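Local coordinates for protein multi-copper Oxidase CueO (Ochrobactrum, PDB 6EVG) that acts as a bacterial laccase-like multi-copper oxidase that oxidises lignin model compounds and lignosulfonate, at residues A[395-400]-A[496-501]; A[194-199]-A[339-344]; A[244-249]-A[271-276]; A[171-176]-A[220-225]. All coordinates share one frame; numbering follows the deposited sequence.

Interactions 3 and 4 are buried strand pairings in one mixed sheet: strand 269-275 of interaction 3 lies beside strand 219-226 of interaction 4, and E271 forms a salt bridge with R221 between them. Both rely on backbone hydrogen bonds with aliphatic packing on the faces. Interactions 1 and 2 lie on the other side of the chain's centre, near the bound copper, and join helix ends and loops. Interaction 1 is partly buried and rests on valine packing and one CA-H...O contact; interaction 2 is a buried methionine contact with two bridging waters. They touch where N344 and R340 donate to E400 O. The centres of interactions 1 and 3 are about 36 Å apart.

Interaction 1. Residues A[395-400]-A[496-501]; sequences LTSGVE and EDVGMM
With no ring in this contact, the flat groups are peptides, and V399, E400 and V498 meet at their carbonyl oxygens: the carbonyl O of V399 lies 3.5 Å from CB of V498, and the carbonyl O of V498 receives the CA-H of E400, with CA and O 3.3 Å apart and an angle of 149° at the hydrogen. One residue earlier, the carbonyl O of D497 is approached by CD2 of L395 at 4.0 Å, while the D497 carboxylate is turned to other partners, the backbone N atoms of T138 and A139. The segment 496-501 ends helix 493-497 in a Schellman motif: G499 N bonds to E496 O at 3.1 Å and M500 N to H495 O, with G499 at positive phi, where a side chain would jam against the preceding carbonyl. The copper ligand H495 thus sits in the helix end that V498 follows, and the V498 side chain is about 8 Å from the metal. Branch against branch, V399 CG1, anti to its backbone N (chi1 172°), meets V498 CG1 at 3.9 Å, the two side chains crossing obliquely. I191 and L194 of one helix and N344 and L347 of another also pack on V399. The loop before it is shaped by an ST turn, in which V399 N donates to S397 OG over 3.1 Å; this hydroxyl is also bonded to A394 O.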
loop_
_atom_site.group_PDB
_atom_site.type_symbol
_atom_site.label_atom_id
_atom_site.label_comp_id
_atom_site.label_asym_id
_atom_site.label_seq_id
_atom_site.Cartn_x
_atom_site.Cartn_y
_atom_site.Cartn_z
ATOM N N LEU A 395 -10.194 -3.515 -19.999
ATOM C CA LEU A 395 -11.321 -4.435 -20.256
ATOM C C LEU A 395 -11.537 -4.733 -21.709
ATOM O O LEU A 395 -12.090 -5.810 -21.997
ATOM C CB LEU A 395 -12.633 -3.978 -19.595
ATOM C CG LEU A 395 -12.600 -4.047 -18.070
ATOM C CD1 LEU A 395 -13.914 -3.573 -17.501
ATOM C CD2 LEU A 395 -12.304 -5.480 -17.571
ATOM N N THR A 396 -11.223 -3.800 -22.602
ATOM C CA THR A 396 -11.467 -3.978 -24.030
ATOM C C THR A 396 -10.185 -4.269 -24.824
ATOM O O THR A 396 -10.243 -4.441 -26.049
ATOM C CB THR A 396 -12.132 -2.755 -24.630
ATOM O OG1 THR A 396 -11.293 -1.619 -24.434
ATOM C CG2 THR A 396 -13.503 -2.514 -24.022
ATOM N N SER A 397 -9.045 -4.386 -24.155
ATOM C CA SER A 397 -7.765 -4.571 -24.829
ATOM C C SER A 397 -7.567 -5.947 -25.423
ATOM O O SER A 397 -6.676 -6.117 -26.269
ATOM C CB SER A 397 -6.630 -4.277 -23.841
ATOM O OG SER A 397 -6.578 -5.254 -22.822
ATOM N N GLY A 398 -8.247 -6.943 -24.868
ATOM C CA GLY A 398 -7.901 -8.350 -25.179
ATOM C C GLY A 398 -6.838 -8.979 -24.355
ATOM O O GLY A 398 -6.670 -10.200 -24.416
ATOM N N VAL A 399 -6.106 -8.183 -23.571
ATOM C CA VAL A 399 -5.073 -8.745 -22.730
ATOM C C VAL A 399 -5.736 -9.434 -21.557
ATOM O O VAL A 399 -6.668 -8.870 -20.938
ATOM C CB VAL A 399 -4.153 -7.589 -22.212
ATOM C CG1 VAL A 399 -3.181 -8.080 -21.180
ATOM C CG2 VAL A 399 -3.467 -6.868 -23.367
ATOM N N GLU A 400 -5.259 -10.605 -21.175
ATOM C CA GLU A 400 -5.768 -11.345 -20.037
ATOM C C GLU A 400 -4.628 -11.937 -19.246
ATOM O O GLU A 400 -3.635 -12.404 -19.829
ATOM C CB GLU A 400 -6.758 -12.449 -20.442
ATOM C CG GLU A 400 -7.995 -12.005 -21.257
ATOM C CD GLU A 400 -8.901 -13.174 -21.664
ATOM O OE1 GLU A 400 -8.536 -14.346 -21.507
ATOM O OE2 GLU A 400 -9.958 -12.932 -22.240
ATOM N N GLU A 496 -3.939 -6.499 -12.262
ATOM C CA GLU A 496 -5.243 -6.711 -11.641
ATOM C C GLU A 496 -6.389 -6.382 -12.655
ATOM O O GLU A 496 -7.348 -7.129 -12.773
ATOM C CB GLU A 496 -5.303 -5.757 -10.439
ATOM C CG GLU A 496 -6.536 -5.791 -9.631
ATOM C CD GLU A 496 -6.554 -4.595 -8.666
ATOM O OE1 GLU A 496 -5.584 -4.304 -8.007
ATOM O OE2 GLU A 496 -7.517 -4.017 -8.706
ATOM N N ASP A 497 -6.256 -5.258 -13.368
ATOM C CA ASP A 497 -7.307 -4.808 -14.287
ATOM C C ASP A 497 -7.487 -5.776 -15.474
ATOM O O ASP A 497 -8.600 -5.866 -15.983
ATOM C CB ASP A 497 -7.047 -3.410 -14.821
ATOM C CG ASP A 497 -7.372 -2.261 -13.859
ATOM O OD1 ASP A 497 -8.141 -2.488 -12.886
ATOM O OD2 ASP A 497 -6.938 -1.133 -14.160
ATOM N N VAL A 498 -6.458 -6.515 -15.881
ATOM C CA VAL A 498 -6.596 -7.482 -16.960
ATOM C C VAL A 498 -6.819 -8.891 -16.441
ATOM O O VAL A 498 -6.831 -9.866 -17.249
ATOM C CB VAL A 498 -5.428 -7.403 -17.960
ATOM C CG1 VAL A 498 -5.347 -6.079 -18.631
ATOM C CG2 VAL A 498 -4.077 -7.845 -17.331
ATOM N N GLY A 499 -7.101 -9.074 -15.153
ATOM C CA GLY A 499 -7.561 -10.353 -14.651
ATOM C C GLY A 499 -6.766 -11.091 -13.608
ATOM O O GLY A 499 -7.192 -12.160 -13.172
ATOM N N MET A 500 -5.611 -10.525 -13.175
ATOM C CA MET A 500 -4.785 -11.206 -12.187
ATOM C C MET A 500 -5.321 -10.970 -10.766
ATOM O O MET A 500 -4.742 -10.280 -9.910
ATOM C CB MET A 500 -3.353 -10.695 -12.336
ATOM C CG MET A 500 -2.352 -11.513 -11.631
ATOM S SD MET A 500 -0.596 -11.196 -12.059
ATOM C CE MET A 500 -0.293 -12.092 -13.503
ATOM N N MET A 501 -6.514 -11.556 -10.566
ATOM C CA MET A 501 -7.311 -11.379 -9.372
ATOM C C MET A 501 -8.259 -12.532 -9.218
ATOM O O MET A 501 -8.663 -13.165 -10.197
ATOM C CB MET A 501 -8.088 -10.020 -9.466
ATOM C CG MET A 501 -8.941 -9.704 -8.262
ATOM S SD MET A 501 -9.194 -7.927 -7.979
ATOM C CE MET A 501 -10.132 -7.497 -9.425
#

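Interaction 2. Residues A[194-199]-A[339-344]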
loop_
_atom_site.group_PDB
_atom_site.type_symbol
_atom_site.label_atom_id
_atom_site.label_comp_id
_atom_site.label_asym_id
_atom_site.label_seq_id
_atom_site.Cartn_x
_atom_site.Cartn_y
_atom_site.Cartn_z
ATOM N N LEU A 194 0.278 -2.592 -20.132
ATOM C CA LEU A 194 -0.661 -3.588 -19.564
ATOM C C LEU A 194 0.104 -4.873 -19.235
ATOM O O LEU A 194 -0.176 -5.540 -18.231
ATOM C CB LEU A 194 -1.824 -3.885 -20.505
ATOM C CG LEU A 194 -2.757 -2.746 -20.746
ATOM C CD1 LEU A 194 -3.877 -3.159 -21.724
ATOM C CD2 LEU A 194 -3.337 -2.152 -19.436
ATOM N N MET A 195 1.068 -5.262 -20.103
ATOM C CA MET A 195 1.812 -6.505 -19.869
ATOM C C MET A 195 2.807 -6.375 -18.728
ATOM O O MET A 195 2.969 -7.325 -17.928
ATOM C CB MET A 195 2.505 -6.965 -21.106
ATOM C CG MET A 195 1.528 -7.446 -22.182
ATOM S SD MET A 195 2.226 -8.047 -23.693
ATOM C CE MET A 195 2.969 -9.526 -23.062
ATOM N N HIS A 196 3.460 -5.244 -18.584
ATOM C CA HIS A 196 4.623 -5.109 -17.660
ATOM C C HIS A 196 4.366 -4.201 -16.475
ATOM O O HIS A 196 5.214 -4.153 -15.595
ATOM C CB HIS A 196 5.892 -4.682 -18.426
ATOM C CG HIS A 196 6.287 -5.694 -19.470
ATOM N ND1 HIS A 196 6.778 -6.944 -19.157
ATOM C CD2 HIS A 196 6.134 -5.689 -20.807
ATOM C CE1 HIS A 196 6.991 -7.635 -20.272
ATOM N NE2 HIS A 196 6.631 -6.880 -21.295
ATOM N N GLY A 197 3.233 -3.503 -16.485
ATOM C CA GLY A 197 2.948 -2.461 -15.492
ATOM C C GLY A 197 3.297 -1.089 -16.021
ATOM O O GLY A 197 4.247 -0.925 -16.786
ATOM N N PHE A 198 2.532 -0.098 -15.585
ATOM C CA PHE A 198 2.678 1.286 -16.003
ATOM C C PHE A 198 3.654 1.976 -15.075
ATOM O O PHE A 198 3.375 2.115 -13.878
ATOM C CB PHE A 198 1.326 1.973 -15.946
ATOM C CG PHE A 198 1.275 3.416 -16.345
ATOM C CD1 PHE A 198 1.080 3.778 -17.675
ATOM C CD2 PHE A 198 1.437 4.421 -15.434
ATOM C CE1 PHE A 198 0.931 5.113 -18.057
ATOM C CE2 PHE A 198 1.319 5.759 -15.801
ATOM C CZ PHE A 198 1.092 6.096 -17.097
ATOM N N ARG A 199 4.759 2.488 -15.649
ATOM C CA ARG A 199 5.777 3.259 -14.902
ATOM C C ARG A 199 6.035 4.591 -15.625
ATOM O O ARG A 199 5.807 4.730 -16.828
ATOM C CB ARG A 199 7.108 2.505 -14.831
ATOM C CG ARG A 199 7.008 1.240 -13.991
ATOM C CD ARG A 199 8.279 0.399 -13.871
ATOM N NE ARG A 199 9.567 1.046 -13.975
ATOM C CZ ARG A 199 10.786 0.486 -14.158
ATOM N NH1 ARG A 199 10.976 -0.825 -14.374
ATOM N NH2 ARG A 199 11.835 1.256 -14.157
ATOM N N GLU A 339 1.118 -14.441 -16.404
ATOM C CA GLU A 339 1.106 -13.292 -17.280
ATOM C C GLU A 339 0.578 -13.650 -18.682
ATOM O O GLU A 339 0.339 -12.748 -19.464
ATOM C CB GLU A 339 2.506 -12.711 -17.425
ATOM C CG GLU A 339 3.055 -12.197 -16.108
ATOM C CD GLU A 339 4.570 -11.849 -16.115
ATOM O OE1 GLU A 339 5.009 -11.213 -17.099
ATOM O OE2 GLU A 339 5.303 -12.208 -15.086
ATOM N N ARG A 340 0.411 -14.935 -19.005
ATOM C CA ARG A 340 -0.083 -15.394 -20.303
ATOM C C ARG A 340 0.650 -14.707 -21.444
ATOM O O ARG A 340 0.069 -14.218 -22.393
ATOM C CB ARG A 340 -1.613 -15.210 -20.426
ATOM C CG ARG A 340 -2.366 -16.021 -19.361
ATOM C CD ARG A 340 -3.885 -15.900 -19.493
ATOM N NE ARG A 340 -4.421 -16.469 -20.714
ATOM C CZ ARG A 340 -4.669 -15.815 -21.867
ATOM N NH1 ARG A 340 -4.415 -14.500 -22.047
ATOM N NH2 ARG A 340 -5.196 -16.511 -22.874
ATOM N N MET A 341 1.985 -14.659 -21.330
ATOM C CA MET A 341 2.749 -13.880 -22.259
ATOM C C MET A 341 2.628 -14.370 -23.671
ATOM O O MET A 341 2.547 -13.554 -24.554
ATOM C CB MET A 341 4.218 -13.815 -21.845
ATOM C CG MET A 341 4.997 -12.784 -22.652
ATOM S SD MET A 341 6.623 -12.407 -21.974
ATOM C CE MET A 341 6.182 -11.604 -20.438
ATOM N N ALA A 342 2.648 -15.673 -23.904
ATOM C CA ALA A 342 2.568 -16.163 -25.274
ATOM C C ALA A 342 1.275 -15.721 -25.928
ATOM O O ALA A 342 1.274 -15.316 -27.116
ATOM C CB ALA A 342 2.740 -17.673 -25.293
ATOM N N GLU A 343 0.174 -15.714 -25.159
ATOM C CA GLU A 343 -1.113 -15.333 -25.762
ATOM C C GLU A 343 -1.193 -13.814 -25.934
ATOM O O GLU A 343 -1.679 -13.323 -26.932
ATOM C CB GLU A 343 -2.237 -15.942 -24.906
ATOM C CG GLU A 343 -2.351 -17.493 -25.004
ATOM C CD GLU A 343 -2.729 -18.164 -26.399
ATOM O OE1 GLU A 343 -3.371 -17.539 -27.288
ATOM O OE2 GLU A 343 -2.420 -19.389 -26.634
ATOM N N ASN A 344 -0.749 -13.036 -24.936
ATOM C CA ASN A 344 -0.758 -11.583 -25.031
ATOM C C ASN A 344 0.257 -11.030 -26.050
ATOM O O ASN A 344 -0.030 -10.023 -26.684
ATOM C CB ASN A 344 -0.525 -10.969 -23.655
ATOM C CG ASN A 344 -1.679 -11.231 -22.701
ATOM O OD1 ASN A 344 -2.863 -11.218 -23.100
ATOM N ND2 ASN A 344 -1.347 -11.446 -21.451
HETATM O O HOH W 1 3.756 -9.790 -19.012
HETATM O O HOH W 2 7.079 -9.495 -17.583
#
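The methyl of M195 is the tight point against M341 and N344: CE lies 3.9 Å from M341 CG and 3.8 Å from N344 CB. This is packing between two helix ends, the last turn of helix 191-196 against the first turn of helix 341-348, with R340 at the N-cap position. A bend at chi3 (69°) swings the M195 methyl into place, and the two methionine side chains cross at about a right angle. N344 slides past M195 in the opposite direction, its amide turned to other partners, chiefly E400 O. Packing is looser at H196, whose CE1 is met obliquely by M341 CE at 4.1 Å; both residues are partly exposed. M195 CB lies over one face of the imidazole, offset toward the rim. Where the backbones come nearest, at M195 and E339, they are bridged by water rather than by direct contact. One water donates to M195 O and to E339 OE1, joining two acceptors that could not bond directly; M195 O is also bonded by NE2 of the copper ligand H495. At the other oxygen of the carboxylate, E339 OE2 bonds H434 NE2, so the segments meet the copper-binding histidines through second-shell contacts. The wet side closes with a second water, 3.0 Å from H196 ND1 and 2.7 Å from E339 OE1, to which it donates.

Interaction 3. Residues A[244-249]-A[271-276]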
loop_
_atom_site.group_PDB
_atom_site.type_symbol
_atom_site.label_atom_id
_atom_site.label_comp_id
_atom_site.label_asym_id
_atom_site.label_seq_id
_atom_site.Cartn_x
_atom_site.Cartn_y
_atom_site.Cartn_z
ATOM N N LEU A 244 16.063 1.914 10.379
ATOM C CA LEU A 244 15.694 0.927 11.373
ATOM C C LEU A 244 14.208 0.558 11.163
ATOM O O LEU A 244 13.328 1.355 11.470
ATOM C CB LEU A 244 15.932 1.429 12.791
ATOM C CG LEU A 244 15.524 0.435 13.900
ATOM C CD1 LEU A 244 16.411 -0.806 13.873
ATOM C CD2 LEU A 244 15.615 1.118 15.227
ATOM N N VAL A 245 13.964 -0.631 10.615
ATOM C CA VAL A 245 12.573 -1.000 10.308
ATOM C C VAL A 245 11.901 -1.488 11.575
ATOM O O VAL A 245 12.357 -2.468 12.194
ATOM C CB VAL A 245 12.507 -2.074 9.210
ATOM C CG1 VAL A 245 11.016 -2.297 8.899
ATOM C CG2 VAL A 245 13.253 -1.673 7.968
ATOM N N VAL A 246 10.829 -0.804 11.981
ATOM C CA VAL A 246 10.101 -1.153 13.172
ATOM C C VAL A 246 8.726 -1.784 12.884
ATOM O O VAL A 246 8.168 -2.379 13.823
ATOM C CB VAL A 246 9.923 0.041 14.129
ATOM C CG1 VAL A 246 11.279 0.523 14.631
ATOM C CG2 VAL A 246 9.117 1.201 13.539
ATOM N N ALA A 247 8.220 -1.668 11.678
ATOM C CA ALA A 247 6.878 -2.212 11.374
ATOM C C ALA A 247 6.751 -2.358 9.888
ATOM O O ALA A 247 7.359 -1.661 9.094
ATOM C CB ALA A 247 5.790 -1.263 11.871
ATOM N N SER A 248 5.845 -3.300 9.517
ATOM C CA SER A 248 5.322 -3.353 8.139
ATOM C C SER A 248 3.783 -3.308 8.195
ATOM O O SER A 248 3.233 -2.784 9.175
ATOM C CB SER A 248 5.899 -4.531 7.343
ATOM O OG SER A 248 5.566 -4.444 5.953
ATOM N N ASP A 249 3.136 -3.828 7.169
ATOM C CA ASP A 249 1.688 -3.596 6.929
ATOM C C ASP A 249 0.858 -3.831 8.176
ATOM O O ASP A 249 -0.093 -3.083 8.457
ATOM C CB ASP A 249 1.211 -4.604 5.859
ATOM C CG ASP A 249 2.094 -4.761 4.667
ATOM O OD1 ASP A 249 2.802 -3.824 4.247
ATOM O OD2 ASP A 249 2.086 -5.927 4.129
ATOM N N GLU A 271 7.402 1.174 8.366
ATOM C CA GLU A 271 7.753 2.309 9.253
ATOM C C GLU A 271 9.218 2.139 9.653
ATOM O O GLU A 271 9.615 1.040 10.102
ATOM C CB GLU A 271 6.875 2.344 10.481
ATOM C CG GLU A 271 5.374 2.399 10.209
ATOM C CD GLU A 271 4.540 2.559 11.443
ATOM O OE1 GLU A 271 4.876 3.381 12.298
ATOM O OE2 GLU A 271 3.562 1.816 11.583
ATOM N N VAL A 272 9.995 3.196 9.437
ATOM C CA VAL A 272 11.430 3.150 9.712
ATOM C C VAL A 272 11.818 4.321 10.574
ATOM O O VAL A 272 11.220 5.398 10.558
ATOM C CB VAL A 272 12.226 3.152 8.417
ATOM C CG1 VAL A 272 11.844 1.970 7.541
ATOM C CG2 VAL A 272 12.193 4.458 7.681
ATOM N N LEU A 273 12.860 4.106 11.380
ATOM C CA LEU A 273 13.470 5.200 12.157
ATOM C C LEU A 273 14.819 5.520 11.546
ATOM O O LEU A 273 15.625 4.629 11.300
ATOM C CB LEU A 273 13.632 4.799 13.621
ATOM C CG LEU A 273 12.418 4.346 14.373
ATOM C CD1 LEU A 273 12.670 4.104 15.831
ATOM C CD2 LEU A 273 11.217 5.157 14.216
ATOM N N VAL A 274 15.071 6.822 11.405
ATOM C CA VAL A 274 16.317 7.339 10.867
ATOM C C VAL A 274 16.857 8.350 11.872
ATOM O O VAL A 274 16.135 9.187 12.359
ATOM C CB VAL A 274 16.120 7.979 9.470
ATOM C CG1 VAL A 274 17.422 8.613 8.971
ATOM C CG2 VAL A 274 15.583 6.971 8.486
ATOM N N ASP A 275 18.161 8.236 12.181
ATOM C CA ASP A 275 18.809 9.151 13.123
ATOM C C ASP A 275 19.376 10.332 12.381
ATOM O O ASP A 275 20.328 10.188 11.617
ATOM C CB ASP A 275 19.897 8.404 13.899
ATOM C CG ASP A 275 20.437 9.210 15.076
ATOM O OD1 ASP A 275 20.090 10.357 15.252
ATOM O OD2 ASP A 275 21.188 8.570 15.839
ATOM N N PHE A 276 18.826 11.529 12.640
ATOM C CA PHE A 276 19.290 12.791 12.046
ATOM C C PHE A 276 20.162 13.600 13.003
ATOM O O PHE A 276 20.477 14.762 12.734
ATOM C CB PHE A 276 18.100 13.584 11.490
ATOM C CG PHE A 276 17.462 12.959 10.272
ATOM C CD1 PHE A 276 18.007 13.102 9.002
ATOM C CD2 PHE A 276 16.294 12.276 10.381
ATOM C CE1 PHE A 276 17.354 12.545 7.893
ATOM C CE2 PHE A 276 15.643 11.755 9.265
ATOM C CZ PHE A 276 16.182 11.843 8.043
HETATM O O HOH W 3 2.428 -0.490 10.604
#
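V246 and A247 both face E271, whose carbonyl O takes V246 N at 2.9 Å and, weakly, A247 N at 3.4 Å. Two residues against one define a classic beta bulge in the antiparallel pair 243-248 and 269-275, in a mixed sheet of a cupredoxin-like domain, the fold from which multicopper oxidases are built. E271 N returns a bond to A247 O, and L244 with L273 forms a hydrogen-bonded pair on the other side of the bulge. Around this backbone core, V246 sets its two methyls on different neighbours: CG1, anti to the carbonyl carbon (chi1 -63°), meets L273 CG at 4.0 Å, while CG2 lies 4.0 Å from E271 CB. An alanine here would probably leave L273 without its methyl neighbour and open a gap between L273 and E271 beside the bulge. On the sheet face away from L273, V245 CG2 touches V272 CG1 at 3.9 Å. The E271 chain extends over A247 CB, which lies 3.8 Å from OE2. Farther out, R221 of the adjoining strand positions the carboxylate through a salt bridge to OE1. The other oxygen, E271 OE2, accepts at 2.7 Å from a water that also donates to S248 O.

Interaction 4. Residues A[171-176]-A[220-225]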
loop_
_atom_site.group_PDB
_atom_site.type_symbol
_atom_site.label_atom_id
_atom_site.label_comp_id
_atom_site.label_asym_id
_atom_site.label_seq_id
_atom_site.Cartn_x
_atom_site.Cartn_y
_atom_site.Cartn_z
ATOM N N ILE A 171 6.503 11.254 10.068
ATOM C CA ILE A 171 6.227 11.820 8.785
ATOM C C ILE A 171 5.865 10.713 7.790
ATOM O O ILE A 171 6.621 9.781 7.608
ATOM C CB ILE A 171 7.482 12.582 8.222
ATOM C CG1 ILE A 171 7.896 13.701 9.209
ATOM C CG2 ILE A 171 7.217 13.138 6.853
ATOM C CD1 ILE A 171 9.232 14.305 8.926
ATOM N N PRO A 172 4.686 10.823 7.143
ATOM C CA PRO A 172 4.321 9.845 6.100
ATOM C C PRO A 172 4.939 10.243 4.768
ATOM O O PRO A 172 4.972 11.425 4.418
ATOM C CB PRO A 172 2.792 9.949 6.048
ATOM C CG PRO A 172 2.537 11.390 6.377
ATOM C CD PRO A 172 3.621 11.810 7.355
ATOM N N LEU A 173 5.393 9.195 4.036
ATOM C CA LEU A 173 5.976 9.373 2.702
ATOM C C LEU A 173 5.266 8.426 1.748
ATOM O O LEU A 173 5.440 7.202 1.828
ATOM C CB LEU A 173 7.474 9.046 2.670
ATOM C CG LEU A 173 8.353 9.848 3.662
ATOM C CD1 LEU A 173 9.819 9.330 3.531
ATOM C CD2 LEU A 173 8.279 11.346 3.450
ATOM N N VAL A 174 4.520 8.988 0.809
ATOM C CA VAL A 174 3.827 8.207 -0.213
ATOM C C VAL A 174 4.648 8.338 -1.502
ATOM O O VAL A 174 4.714 9.417 -2.124
ATOM C CB VAL A 174 2.371 8.709 -0.436
ATOM C CG1 VAL A 174 1.719 7.868 -1.512
ATOM C CG2 VAL A 174 1.611 8.694 0.877
ATOM N N LEU A 175 5.264 7.219 -1.876
ATOM C CA LEU A 175 6.164 7.170 -3.029
ATOM C C LEU A 175 5.361 6.779 -4.276
ATOM O O LEU A 175 4.676 5.731 -4.250
ATOM C CB LEU A 175 7.268 6.145 -2.802
ATOM C CG LEU A 175 8.044 6.214 -1.488
ATOM C CD1 LEU A 175 9.129 5.147 -1.424
ATOM C CD2 LEU A 175 8.664 7.603 -1.235
ATOM N N GLN A 176 5.457 7.574 -5.339
ATOM C CA GLN A 176 4.745 7.290 -6.583
ATOM C C GLN A 176 5.609 7.705 -7.769
ATOM O O GLN A 176 6.703 8.267 -7.618
ATOM C CB GLN A 176 3.373 7.957 -6.634
ATOM C CG GLN A 176 2.435 7.500 -5.552
ATOM C CD GLN A 176 1.168 8.299 -5.495
ATOM O OE1 GLN A 176 1.202 9.550 -5.372
ATOM N NE2 GLN A 176 0.022 7.598 -5.572
ATOM N N VAL A 220 13.806 10.169 13.802
ATOM C CA VAL A 220 12.601 10.488 13.064
ATOM C C VAL A 220 12.000 9.209 12.526
ATOM O O VAL A 220 12.681 8.361 11.980
ATOM C CB VAL A 220 12.941 11.492 11.949
ATOM C CG1 VAL A 220 11.770 11.710 10.975
ATOM C CG2 VAL A 220 13.383 12.802 12.547
ATOM N N ARG A 221 10.669 9.110 12.646
ATOM C CA ARG A 221 9.883 7.997 12.102
ATOM C C ARG A 221 9.334 8.386 10.744
ATOM O O ARG A 221 8.649 9.419 10.632
ATOM C CB ARG A 221 8.777 7.695 13.086
ATOM C CG ARG A 221 7.818 6.599 12.793
ATOM C CD ARG A 221 6.792 6.573 14.002
ATOM N NE ARG A 221 5.936 5.419 13.983
ATOM C CZ ARG A 221 5.081 5.208 14.992
ATOM N NH1 ARG A 221 5.056 6.075 16.027
ATOM N NH2 ARG A 221 4.293 4.155 14.952
ATOM N N LEU A 222 9.624 7.559 9.740
ATOM C CA LEU A 222 9.083 7.746 8.385
ATOM C C LEU A 222 8.160 6.573 8.138
ATOM O O LEU A 222 8.538 5.408 8.234
ATOM C CB LEU A 222 10.226 7.741 7.349
ATOM C CG LEU A 222 11.345 8.774 7.599
ATOM C CD1 LEU A 222 12.483 8.578 6.594
ATOM C CD2 LEU A 222 10.817 10.191 7.525
ATOM N N ARG A 223 6.896 6.895 7.798
ATOM C CA ARG A 223 5.877 5.892 7.521
ATOM C C ARG A 223 5.749 5.855 6.002
ATOM O O ARG A 223 5.183 6.767 5.387
ATOM C CB ARG A 223 4.577 6.215 8.205
ATOM C CG ARG A 223 4.696 6.357 9.716
ATOM C CD ARG A 223 3.384 6.251 10.399
ATOM N NE ARG A 223 3.377 6.706 11.763
ATOM C CZ ARG A 223 2.612 6.196 12.732
ATOM N NH1 ARG A 223 2.022 5.009 12.571
ATOM N NH2 ARG A 223 2.454 6.884 13.815
ATOM N N ILE A 224 6.345 4.820 5.368
ATOM C CA ILE A 224 6.552 4.790 3.925
ATOM C C ILE A 224 5.520 3.830 3.291
ATOM O O ILE A 224 5.407 2.689 3.679
ATOM C CB ILE A 224 7.963 4.334 3.564
ATOM C CG1 ILE A 224 9.027 5.209 4.313
ATOM C CG2 ILE A 224 8.155 4.433 2.048
ATOM C CD1 ILE A 224 10.471 4.764 4.069
ATOM N N LEU A 225 4.804 4.377 2.308
ATOM C CA LEU A 225 3.852 3.615 1.484
ATOM C C LEU A 225 4.320 3.715 0.012
ATOM O O LEU A 225 4.619 4.807 -0.477
ATOM C CB LEU A 225 2.455 4.239 1.590
ATOM C CG LEU A 225 1.440 3.767 0.528
ATOM C CD1 LEU A 225 1.040 2.312 0.653
ATOM C CD2 LEU A 225 0.201 4.652 0.626
#
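The shortest hydrogen bond between the two segments runs from L173 N to R223 O, at 2.8 Å and with 170° at the hydrogen; the same oxygen also receives the CA-H of P172. It belongs to the parallel pair of strands 170-178 and 219-226, within the mixed sheet of a cupredoxin-like domain; the axes of the paired segments lie 28° apart. I171 N to R221 O, R223 N to I171 O, L225 N to L173 O and L175 N to L225 O complete the series. On strand 171-176 the bonding falls to I171, L173 and L175, so P172, which has no N-H, costs this pairing nothing. N206 holds the strand from its other edge through V174 N and P172 O. On one face, L173 CG lies anti to the carbonyl carbon (chi1 -57°) and CD1 reaches L222 CD1 at 4.1 Å, while L175 CD1 comes within 3.7 Å of I224 CG2. On the face of P172 and R223, V174 and L225 lie side by side, pointing the same way, with V174 CG1 4.1 Å from L225 CD2; L149 of strand 148-153 packs on P172, V174 and L225. Within 220-225 the two guanidiniums lie close: NH2 of R223 stands 3.3 Å above the R221 plane, over its centre. Besides E271, R221 pairs with D157, and R223 NE with D170. Two cationic groups this close would be expected to repel, and the surrounding carboxylates probably offset that charge, so this buried contact combines a backbone-bonded, aliphatic sheet with what is probably a compensated charge cluster at R221 and R223.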